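Local coordinates for Rab5 protein, putative (Plasmodium falciparum, PDB 3CLV) that binds guanosine-5'-diphosphate in a P-loop domain of the Ras family and is probably a Rab5 protein, at residues G14-K20 with D99-E104; Y114-A120 with S146-I150; I126-L132 with F162-E168. One frame throughout, in Å; residues are numbered along the deposited sequence.

Interaction 1 of 3, residues G14-K20 with D99-E104; sequences GESSVGK and DTAGQE. With GDP (guanosine-5'-diphosphate), chain D.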
loop_
_atom_site.group_PDB
_atom_site.type_symbol
_atom_site.label_atom_id
_atom_site.label_comp_id
_atom_site.label_asym_id
_atom_site.label_seq_id
_atom_site.Cartn_x
_atom_site.Cartn_y
_atom_site.Cartn_z
ATOM N N GLY A 14 15.240 -4.152 4.957
ATOM C CA GLY A 14 16.619 -4.543 5.290
ATOM C C GLY A 14 16.816 -6.000 4.933
ATOM O O GLY A 14 15.835 -6.727 4.732
ATOM N N GLU A 15 18.073 -6.430 4.853
ATOM C CA GLU A 15 18.401 -7.826 4.523
ATOM C C GLU A 15 17.851 -8.768 5.619
ATOM O O GLU A 15 17.751 -8.369 6.777
ATOM C CB GLU A 15 19.923 -7.966 4.388
ATOM C CG GLU A 15 20.407 -9.378 4.025
ATOM C CD GLU A 15 21.886 -9.453 3.687
ATOM O OE1 GLU A 15 22.482 -8.432 3.259
ATOM O OE2 GLU A 15 22.453 -10.562 3.851
ATOM N N SER A 16 17.480 -10.005 5.280
ATOM C CA SER A 16 17.124 -10.956 6.334
ATOM C C SER A 16 18.231 -11.087 7.383
ATOM O O SER A 16 19.436 -11.019 7.070
ATOM C CB SER A 16 16.702 -12.337 5.797
ATOM O OG SER A 16 17.751 -12.945 5.075
ATOM N N SER A 17 17.781 -11.218 8.630
ATOM C CA SER A 17 18.609 -11.391 9.831
ATOM C C SER A 17 19.071 -10.109 10.515
ATOM O O SER A 17 19.649 -10.187 11.597
ATOM C CB SER A 17 19.819 -12.322 9.588
ATOM O OG SER A 17 20.928 -11.558 9.143
ATOM N N VAL A 18 18.813 -8.948 9.904
ATOM C CA VAL A 18 19.236 -7.646 10.500
ATOM C C VAL A 18 18.441 -7.257 11.735
ATOM O O VAL A 18 18.916 -6.480 12.562
ATOM C CB VAL A 18 19.293 -6.474 9.467
ATOM C CG1 VAL A 18 20.217 -6.824 8.317
ATOM C CG2 VAL A 18 17.893 -6.061 8.965
ATOM N N GLY A 19 17.242 -7.813 11.890
ATOM C CA GLY A 19 16.482 -7.596 13.113
ATOM C C GLY A 19 15.162 -6.845 12.967
ATOM O O GLY A 19 14.638 -6.329 13.951
ATOM N N LYS A 20 14.611 -6.801 11.756
ATOM C CA LYS A 20 13.316 -6.142 11.511
ATOM C C LYS A 20 12.182 -6.717 12.378
ATOM O O LYS A 20 11.456 -5.962 13.010
ATOM C CB LYS A 20 12.939 -6.248 10.026
ATOM C CG LYS A 20 13.917 -5.548 9.057
ATOM C CD LYS A 20 13.437 -5.649 7.584
ATOM C CE LYS A 20 13.340 -7.094 7.014
ATOM N NZ LYS A 20 14.620 -7.941 7.114
ATOM N N ASP A 99 6.560 -4.583 7.273
ATOM C CA ASP A 99 7.865 -5.257 7.327
ATOM C C ASP A 99 8.022 -6.136 6.101
ATOM O O ASP A 99 7.260 -7.083 5.917
ATOM C CB ASP A 99 7.975 -6.089 8.612
ATOM C CG ASP A 99 9.273 -6.886 8.724
ATOM O OD1 ASP A 99 10.200 -6.690 7.908
ATOM O OD2 ASP A 99 9.358 -7.725 9.671
ATOM N N THR A 100 9.002 -5.809 5.254
ATOM C CA THR A 100 9.202 -6.574 4.011
ATOM C C THR A 100 9.383 -8.072 4.312
ATOM O O THR A 100 8.935 -8.916 3.537
ATOM C CB THR A 100 10.371 -6.029 3.152
ATOM O OG1 THR A 100 11.565 -5.985 3.938
ATOM C CG2 THR A 100 10.059 -4.611 2.650
ATOM N N ALA A 101 10.035 -8.373 5.436
ATOM C CA ALA A 101 10.116 -9.727 6.037
ATOM C C ALA A 101 10.527 -10.847 5.093
ATOM O O ALA A 101 10.086 -11.996 5.271
ATOM C CB ALA A 101 8.793 -10.104 6.718
ATOM N N GLY A 102 11.368 -10.522 4.114
ATOM C CA GLY A 102 11.829 -11.505 3.127
ATOM C C GLY A 102 11.464 -11.129 1.696
ATOM O O GLY A 102 12.153 -11.534 0.757
ATOM N N GLN A 103 10.405 -10.334 1.528
ATOM C CA GLN A 103 9.946 -9.925 0.192
ATOM C C GLN A 103 10.844 -8.902 -0.507
ATOM O O GLN A 103 10.714 -8.669 -1.714
ATOM C CB GLN A 103 8.496 -9.424 0.245
ATOM C CG GLN A 103 7.506 -10.457 0.812
ATOM C CD GLN A 103 7.089 -11.503 -0.209
ATOM O OE1 GLN A 103 7.745 -11.688 -1.222
ATOM N NE2 GLN A 103 5.973 -12.174 0.052
ATOM N N GLU A 104 11.769 -8.308 0.244
ATOM C CA GLU A 104 12.759 -7.385 -0.321
ATOM C C GLU A 104 13.638 -8.077 -1.384
ATOM O O GLU A 104 14.277 -7.408 -2.192
ATOM C CB GLU A 104 13.631 -6.779 0.797
ATOM C CG GLU A 104 14.602 -7.785 1.483
ATOM C CD GLU A 104 13.967 -8.620 2.598
ATOM O OE1 GLU A 104 12.825 -8.308 3.012
ATOM O OE2 GLU A 104 14.636 -9.572 3.081
HETATM P PB GDP D . 14.763 -9.957 10.256
HETATM O O1B GDP D . 13.304 -9.788 10.534
HETATM O O2B GDP D . 14.998 -11.087 9.279
HETATM O O3B GDP D . 15.407 -8.708 9.709
HETATM O O3A GDP D . 15.578 -10.281 11.620
HETATM P PA GDP D . 14.976 -11.011 12.941
HETATM O O1A GDP D . 14.337 -12.338 12.566
HETATM O O2A GDP D . 14.115 -10.115 13.775
HETATM O "O5'" GDP D . 16.331 -11.325 13.746
HETATM C "C5'" GDP D . 17.347 -12.191 13.226
HETATM C "C4'" GDP D . 18.193 -12.691 14.403
HETATM O "O4'" GDP D . 18.925 -11.608 14.983
HETATM C "C3'" GDP D . 17.403 -13.323 15.545
HETATM O "O3'" GDP D . 18.230 -14.391 16.026
HETATM C "C2'" GDP D . 17.317 -12.232 16.615
HETATM O "O2'" GDP D . 17.216 -12.725 17.958
HETATM C "C1'" GDP D . 18.641 -11.517 16.387
HETATM N N9 GDP D . 18.561 -10.090 16.713
HETATM C C8 GDP D . 17.656 -9.208 16.237
HETATM N N7 GDP D . 17.890 -7.982 16.743
HETATM C C5 GDP D . 18.975 -8.078 17.545
HETATM C C6 GDP D . 19.768 -7.153 18.389
HETATM O O6 GDP D . 19.452 -5.940 18.456
HETATM N N1 GDP D . 20.833 -7.662 19.064
HETATM C C2 GDP D . 21.202 -8.968 18.994
HETATM N N2 GDP D . 22.286 -9.381 19.699
HETATM N N3 GDP D . 20.506 -9.886 18.252
HETATM C C4 GDP D . 19.416 -9.484 17.519
HETATM O O HOH W 1 17.074 -10.360 2.397
HETATM O O HOH W 2 13.991 -10.115 5.756
#
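How one lysine can serve both a phosphate and the loop opposite is seen where the P-loop, residues 14-20, faces 99-104, which begins with the DTAG sequence at the start of switch II in Ras-like proteins. Lys-20 starts its side chain m, t and then turns through two m angles. This fold puts NZ 2.9 Å from Gly-14 O and 2.8 Å from O3B of GDP, while CE rests 3.3 Å from Asp-99 OD1. That same OD1 accepts Ala-101 N (3.0 Å), an Asx turn. Glu-104, p then m, is bent back over its own loop: OE1 is hydrogen-bonded to Thr-100 OG1 at 2.8 Å and Gly-102 N at 2.9 Å. Water 1 links Ser-16 N (2.9 Å) to Glu-104 OE2 (2.7 Å), and water 2 links Lys-20 NZ (2.6 Å) to the same OE2 (2.8 Å). With Lys-20 NZ and Glu-104 OE2 4.4 Å apart, beyond a salt bridge, the polar link between the two loops runs through water, and the amine contacts the diphosphate directly.

Interaction 2 of 3, residues Y114-A120 with S146-I150; sequences YRGATCA and SNYII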
loop_
_atom_site.group_PDB
_atom_site.type_symbol
_atom_site.label_atom_id
_atom_site.label_comp_id
_atom_site.label_asym_id
_atom_site.label_seq_id
_atom_site.Cartn_x
_atom_site.Cartn_y
_atom_site.Cartn_z
ATOM N N TYR A 114 6.898 0.050 -1.035
ATOM C CA TYR A 114 7.321 1.442 -1.191
ATOM C C TYR A 114 6.213 2.409 -1.555
ATOM O O TYR A 114 6.233 3.551 -1.094
ATOM C CB TYR A 114 8.380 1.582 -2.296
ATOM C CG TYR A 114 9.650 0.812 -2.095
ATOM C CD1 TYR A 114 10.016 0.311 -0.839
ATOM C CD2 TYR A 114 10.523 0.616 -3.167
ATOM C CE1 TYR A 114 11.218 -0.392 -0.659
ATOM C CE2 TYR A 114 11.726 -0.067 -3.001
ATOM C CZ TYR A 114 12.064 -0.571 -1.749
ATOM O OH TYR A 114 13.252 -1.265 -1.612
ATOM N N ARG A 115 5.296 1.980 -2.435
ATOM C CA ARG A 115 4.292 2.886 -3.004
ATOM C C ARG A 115 3.392 3.543 -1.961
ATOM O O ARG A 115 2.727 2.856 -1.179
ATOM C CB ARG A 115 3.435 2.191 -4.062
ATOM C CG ARG A 115 2.749 3.201 -4.946
ATOM C CD ARG A 115 2.088 2.557 -6.110
ATOM N NE ARG A 115 1.288 3.526 -6.859
ATOM C CZ ARG A 115 1.709 4.174 -7.950
ATOM N NH1 ARG A 115 2.921 3.943 -8.452
ATOM N NH2 ARG A 115 0.895 5.016 -8.569
ATOM N N GLY A 116 3.404 4.873 -1.948
ATOM C CA GLY A 116 2.596 5.641 -1.012
ATOM C C GLY A 116 3.130 5.673 0.414
ATOM O O GLY A 116 2.436 6.130 1.315
ATOM N N ALA A 117 4.346 5.173 0.633
ATOM C CA ALA A 117 4.942 5.229 1.973
ATOM C C ALA A 117 5.429 6.642 2.264
ATOM O O ALA A 117 5.993 7.309 1.384
ATOM C CB ALA A 117 6.089 4.231 2.112
ATOM N N THR A 118 5.185 7.099 3.488
ATOM C CA THR A 118 5.694 8.387 3.983
ATOM C C THR A 118 7.117 8.200 4.471
ATOM O O THR A 118 7.984 9.030 4.219
ATOM C CB THR A 118 4.825 8.913 5.161
ATOM O OG1 THR A 118 3.495 9.126 4.695
ATOM C CG2 THR A 118 5.387 10.225 5.753
ATOM N N CYS A 119 7.353 7.085 5.157
ATOM C CA CYS A 119 8.644 6.822 5.778
ATOM C C CYS A 119 9.239 5.515 5.310
ATOM O O CYS A 119 8.521 4.573 4.986
ATOM C CB CYS A 119 8.503 6.742 7.301
ATOM S SG CYS A 119 7.802 8.198 8.056
ATOM N N ALA A 120 10.560 5.455 5.296
ATOM C CA ALA A 120 11.262 4.211 5.063
ATOM C C ALA A 120 12.293 4.043 6.159
ATOM O O ALA A 120 13.128 4.942 6.402
ATOM C CB ALA A 120 11.918 4.195 3.676
ATOM N N SER A 146 10.626 8.106 -4.738
ATOM C CA SER A 146 9.675 9.105 -4.275
ATOM C C SER A 146 10.270 9.938 -3.147
ATOM O O SER A 146 11.419 9.751 -2.786
ATOM C CB SER A 146 8.360 8.419 -3.839
ATOM O OG SER A 146 7.341 9.376 -3.590
ATOM N N ASN A 147 9.500 10.865 -2.597
ATOM C CA ASN A 147 9.976 11.611 -1.439
ATOM C C ASN A 147 9.674 10.758 -0.211
ATOM O O ASN A 147 8.527 10.513 0.105
ATOM C CB ASN A 147 9.328 13.014 -1.351
ATOM C CG ASN A 147 7.803 12.957 -1.289
ATOM O OD1 ASN A 147 7.163 12.333 -2.135
ATOM N ND2 ASN A 147 7.224 13.619 -0.297
ATOM N N TYR A 148 10.703 10.216 0.419
ATOM C CA TYR A 148 10.504 9.467 1.647
ATOM C C TYR A 148 11.256 10.183 2.738
ATOM O O TYR A 148 12.321 10.755 2.491
ATOM C CB TYR A 148 11.043 8.028 1.524
ATOM C CG TYR A 148 10.365 7.211 0.447
ATOM C CD1 TYR A 148 9.076 6.699 0.628
ATOM C CD2 TYR A 148 11.014 6.957 -0.764
ATOM C CE1 TYR A 148 8.448 5.939 -0.378
ATOM C CE2 TYR A 148 10.406 6.212 -1.774
ATOM C CZ TYR A 148 9.134 5.710 -1.575
ATOM O OH TYR A 148 8.576 5.006 -2.592
ATOM N N ILE A 149 10.706 10.149 3.944
ATOM C CA ILE A 149 11.520 10.393 5.136
ATOM C C ILE A 149 12.229 9.078 5.450
ATOM O O ILE A 149 11.585 8.082 5.810
ATOM C CB ILE A 149 10.669 10.886 6.340
ATOM C CG1 ILE A 149 9.957 12.193 5.985
ATOM C CG2 ILE A 149 11.569 11.078 7.567
ATOM C CD1 ILE A 149 8.802 12.565 6.944
ATOM N N ILE A 150 13.553 9.071 5.288
ATOM C CA ILE A 150 14.355 7.848 5.429
ATOM C C ILE A 150 15.184 7.911 6.708
ATOM O O ILE A 150 15.889 8.897 6.960
ATOM C CB ILE A 150 15.292 7.611 4.226
ATOM C CG1 ILE A 150 14.492 7.526 2.915
ATOM C CG2 ILE A 150 16.145 6.351 4.440
ATOM C CD1 ILE A 150 15.372 7.733 1.682
HETATM O O HOH W 3 5.683 8.108 -1.290
HETATM O O HOH W 4 7.516 11.492 2.726
#
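Shape complementarity between a ring and a turn leads into a parallel strand pair here, with Tyr-148 as the bump. Tyr-148 buries more area than any other residue of the contact, its ring lying in a shallow hollow whose floor is Ala-117 and whose wall is the base of Tyr-114. Ala-117 CB meets Tyr-148 CE1 at 3.8 Å, and Tyr-114 CB comes within 3.4 Å of Tyr-148 OH. The hollow owes its form to a type II turn from Tyr-114 to Ala-117, closed by Ala-117 N to Tyr-114 O at 3.0 Å. Tyr-148 OH lies 3.1 Å from Tyr-114 O and is hydrogen-bonded to Ser-145 OG. Beyond the ring the chains become parallel strands: Ile-149 N donates to Thr-118 O (3.0 Å) and Ile-149 O accepts Ala-120 N (2.9 Å), so that Ile-149 straddles Cys-119. The methyl of Ala-120 is a low spot beside two larger groups, 4.3 Å from Ile-150 CG1 and 4.5 Å from Tyr-148 CB. Here the two strands of a beta-alpha-beta crossover begin side by side. Their connecting helix, 129-145, packs through Leu-142 on Ala-120 and Tyr-148, while helix 191-206 covers Cys-119 and Ile-149 on the other face, and strand 8-13 flanks Cys-119 and Ala-120.

Interaction 3 of 3, residues I126-L132 with F162-E168; sequences ISNSNTL and FQVDILE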
loop_
_atom_site.group_PDB
_atom_site.type_symbol
_atom_site.label_atom_id
_atom_site.label_comp_id
_atom_site.label_asym_id
_atom_site.label_seq_id
_atom_site.Cartn_x
_atom_site.Cartn_y
_atom_site.Cartn_z
ATOM N N ILE A 126 25.174 -4.091 12.472
ATOM C CA ILE A 126 26.527 -3.533 12.635
ATOM C C ILE A 126 27.644 -4.589 12.555
ATOM O O ILE A 126 28.801 -4.253 12.275
ATOM C CB ILE A 126 26.677 -2.635 13.904
ATOM C CG1 ILE A 126 26.269 -3.364 15.188
ATOM C CG2 ILE A 126 25.878 -1.344 13.752
ATOM C CD1 ILE A 126 27.408 -4.146 15.852
ATOM N N SER A 127 27.276 -5.854 12.785
ATOM C CA SER A 127 28.227 -6.973 12.802
ATOM C C SER A 127 28.373 -7.662 11.449
ATOM O O SER A 127 29.154 -8.608 11.295
ATOM C CB SER A 127 27.837 -7.993 13.875
ATOM O OG SER A 127 26.625 -8.667 13.551
ATOM N N ASN A 128 27.619 -7.190 10.469
ATOM C CA ASN A 128 27.633 -7.776 9.152
ATOM C C ASN A 128 27.638 -6.672 8.081
ATOM O O ASN A 128 26.587 -6.099 7.760
ATOM C CB ASN A 128 26.429 -8.716 8.990
ATOM C CG ASN A 128 26.481 -9.513 7.711
ATOM O OD1 ASN A 128 27.292 -9.242 6.828
ATOM N ND2 ASN A 128 25.601 -10.498 7.591
ATOM N N SER A 129 28.820 -6.389 7.525
ATOM C CA SER A 129 28.975 -5.258 6.603
ATOM C C SER A 129 28.192 -5.424 5.304
ATOM O O SER A 129 27.728 -4.435 4.739
ATOM C CB SER A 129 30.465 -4.920 6.337
ATOM O OG SER A 129 31.106 -5.933 5.578
ATOM N N ASN A 130 28.026 -6.666 4.848
ATOM C CA ASN A 130 27.214 -6.964 3.673
ATOM C C ASN A 130 25.805 -6.349 3.761
ATOM O O ASN A 130 25.246 -5.907 2.755
ATOM C CB ASN A 130 27.102 -8.477 3.455
ATOM C CG ASN A 130 28.398 -9.110 2.933
ATOM O OD1 ASN A 130 29.301 -8.421 2.442
ATOM N ND2 ASN A 130 28.485 -10.443 3.033
ATOM N N THR A 131 25.249 -6.325 4.967
ATOM C CA THR A 131 23.903 -5.794 5.177
ATOM C C THR A 131 23.899 -4.263 5.058
ATOM O O THR A 131 22.898 -3.686 4.642
ATOM C CB THR A 131 23.282 -6.258 6.509
ATOM O OG1 THR A 131 23.921 -5.608 7.615
ATOM C CG2 THR A 131 23.393 -7.783 6.668
ATOM N N LEU A 132 25.014 -3.625 5.410
ATOM C CA LEU A 132 25.200 -2.188 5.140
ATOM C C LEU A 132 25.220 -1.888 3.632
ATOM O O LEU A 132 24.545 -0.965 3.160
ATOM C CB LEU A 132 26.474 -1.634 5.813
ATOM C CG LEU A 132 26.758 -0.137 5.526
ATOM C CD1 LEU A 132 25.592 0.769 5.911
ATOM C CD2 LEU A 132 28.038 0.345 6.204
ATOM N N PHE A 162 31.726 -5.006 15.837
ATOM C CA PHE A 162 31.441 -4.099 14.721
ATOM C C PHE A 162 32.231 -4.498 13.476
ATOM O O PHE A 162 33.450 -4.688 13.532
ATOM C CB PHE A 162 31.769 -2.646 15.092
ATOM C CG PHE A 162 30.714 -1.963 15.925
ATOM C CD1 PHE A 162 30.528 -2.303 17.265
ATOM C CD2 PHE A 162 29.924 -0.955 15.382
ATOM C CE1 PHE A 162 29.554 -1.662 18.046
ATOM C CE2 PHE A 162 28.945 -0.307 16.152
ATOM C CZ PHE A 162 28.765 -0.662 17.488
ATOM N N GLN A 163 31.534 -4.643 12.358
ATOM C CA GLN A 163 32.184 -4.902 11.079
ATOM C C GLN A 163 32.180 -3.614 10.263
ATOM O O GLN A 163 32.907 -3.475 9.277
ATOM C CB GLN A 163 31.449 -6.008 10.334
ATOM C CG GLN A 163 32.333 -6.847 9.455
ATOM C CD GLN A 163 31.641 -8.100 8.980
ATOM O OE1 GLN A 163 30.893 -8.077 8.003
ATOM N NE2 GLN A 163 31.909 -9.219 9.657
ATOM N N VAL A 164 31.358 -2.668 10.695
ATOM C CA VAL A 164 31.256 -1.367 10.039
ATOM C C VAL A 164 31.974 -0.302 10.858
ATOM O O VAL A 164 32.272 -0.511 12.027
ATOM C CB VAL A 164 29.769 -0.959 9.789
ATOM C CG1 VAL A 164 29.059 -2.015 8.926
ATOM C CG2 VAL A 164 29.032 -0.725 11.106
ATOM N N ASP A 165 32.267 0.824 10.213
ATOM C CA ASP A 165 32.770 2.010 10.885
ATOM C C ASP A 165 31.593 2.981 11.041
ATOM O O ASP A 165 31.075 3.506 10.040
ATOM C CB ASP A 165 33.900 2.636 10.055
ATOM C CG ASP A 165 34.623 3.754 10.788
ATOM O OD1 ASP A 165 33.965 4.674 11.325
ATOM O OD2 ASP A 165 35.874 3.716 10.821
ATOM N N ILE A 166 31.156 3.191 12.285
ATOM C CA ILE A 166 29.995 4.051 12.556
ATOM C C ILE A 166 30.137 5.461 11.989
ATOM O O ILE A 166 29.196 5.982 11.402
ATOM C CB ILE A 166 29.648 4.123 14.065
ATOM C CG1 ILE A 166 28.989 2.816 14.524
ATOM C CG2 ILE A 166 28.729 5.307 14.364
ATOM C CD1 ILE A 166 27.752 2.393 13.696
ATOM N N LEU A 167 31.322 6.059 12.155
ATOM C CA LEU A 167 31.600 7.386 11.622
ATOM C C LEU A 167 31.415 7.448 10.114
ATOM O O LEU A 167 30.869 8.431 9.597
ATOM C CB LEU A 167 33.015 7.850 11.995
ATOM C CG LEU A 167 33.243 8.702 13.246
ATOM C CD1 LEU A 167 32.243 8.399 14.357
ATOM C CD2 LEU A 167 34.696 8.532 13.738
ATOM N N GLU A 168 31.881 6.414 9.407
ATOM C CA GLU A 168 31.639 6.337 7.971
ATOM C C GLU A 168 30.128 6.280 7.696
ATOM O O GLU A 168 29.631 6.908 6.750
ATOM C CB GLU A 168 32.366 5.139 7.342
ATOM C CG GLU A 168 32.260 5.067 5.816
ATOM C CD GLU A 168 30.942 4.477 5.334
ATOM O OE1 GLU A 168 30.435 3.522 5.981
ATOM O OE2 GLU A 168 30.421 4.971 4.304
#
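In this Ras-like P-loop fold the loop after strand 149-155 packs on the loop after strand 119-125, where helices 166-175 and 129-145 start. Phe-162 offers a ring face to Ile-126: CD1 of Ile-126 sits 3.8 Å from the Phe-162 ring centroid, 6° off the normal, a CH-pi contact. Gln-163 ties the loops together twice, its backbone N donating to Ile-126 O at 2.8 Å and its side-chain OE1 accepting Ser-129 N at 2.7 Å. The second bond serves an amide in the first turn of helix 129-145, whose N-cap is Asn-128. Val-164 is the apolar plug: CG2 lies 4.1 Å from Ile-126 CB, and CG1 4.0 Å from Ser-129 CA. Its N also makes a weak bond, 3.4 Å, to Ile-126 O. Asp-165 turns away to cap its own helix, weakly accepting Glu-168 N through OD1 at 3.3 Å. Ile-166 then brings CD1 to within 4.2 Å of Ile-126 CG2. Glu-168 forms a salt bridge with Lys-136 and holds OE1 4.0 Å from Leu-132 CD2, the methyl that also touches Val-164 CG1 at 3.7 Å.

How the interactions relate
The three contacts lie around one sheet, interactions 1 and 3 near GDP and interaction 2 at the far end of strands 119-125 and 149-155. Interaction 1 comes first along the chain; interactions 2 and 3 then interleave, 114-120, 126-132, 146-150, 162-168, around strand 119-125, helix 129-145 and strand 149-155. Interaction 2 lies where these two strands begin, interaction 3 beyond the ends where they finish, their centres about 24 Å apart. Interaction 1 is about 17 Å, centre to centre, from each. It touches interaction 3, with Val-18 CG1 3.6 Å from Thr-131 CB and Glu-15 OE1 3.6 Å from Thr-131 CA, so the P-loop packs on the start of helix 129-145 at the GDP end.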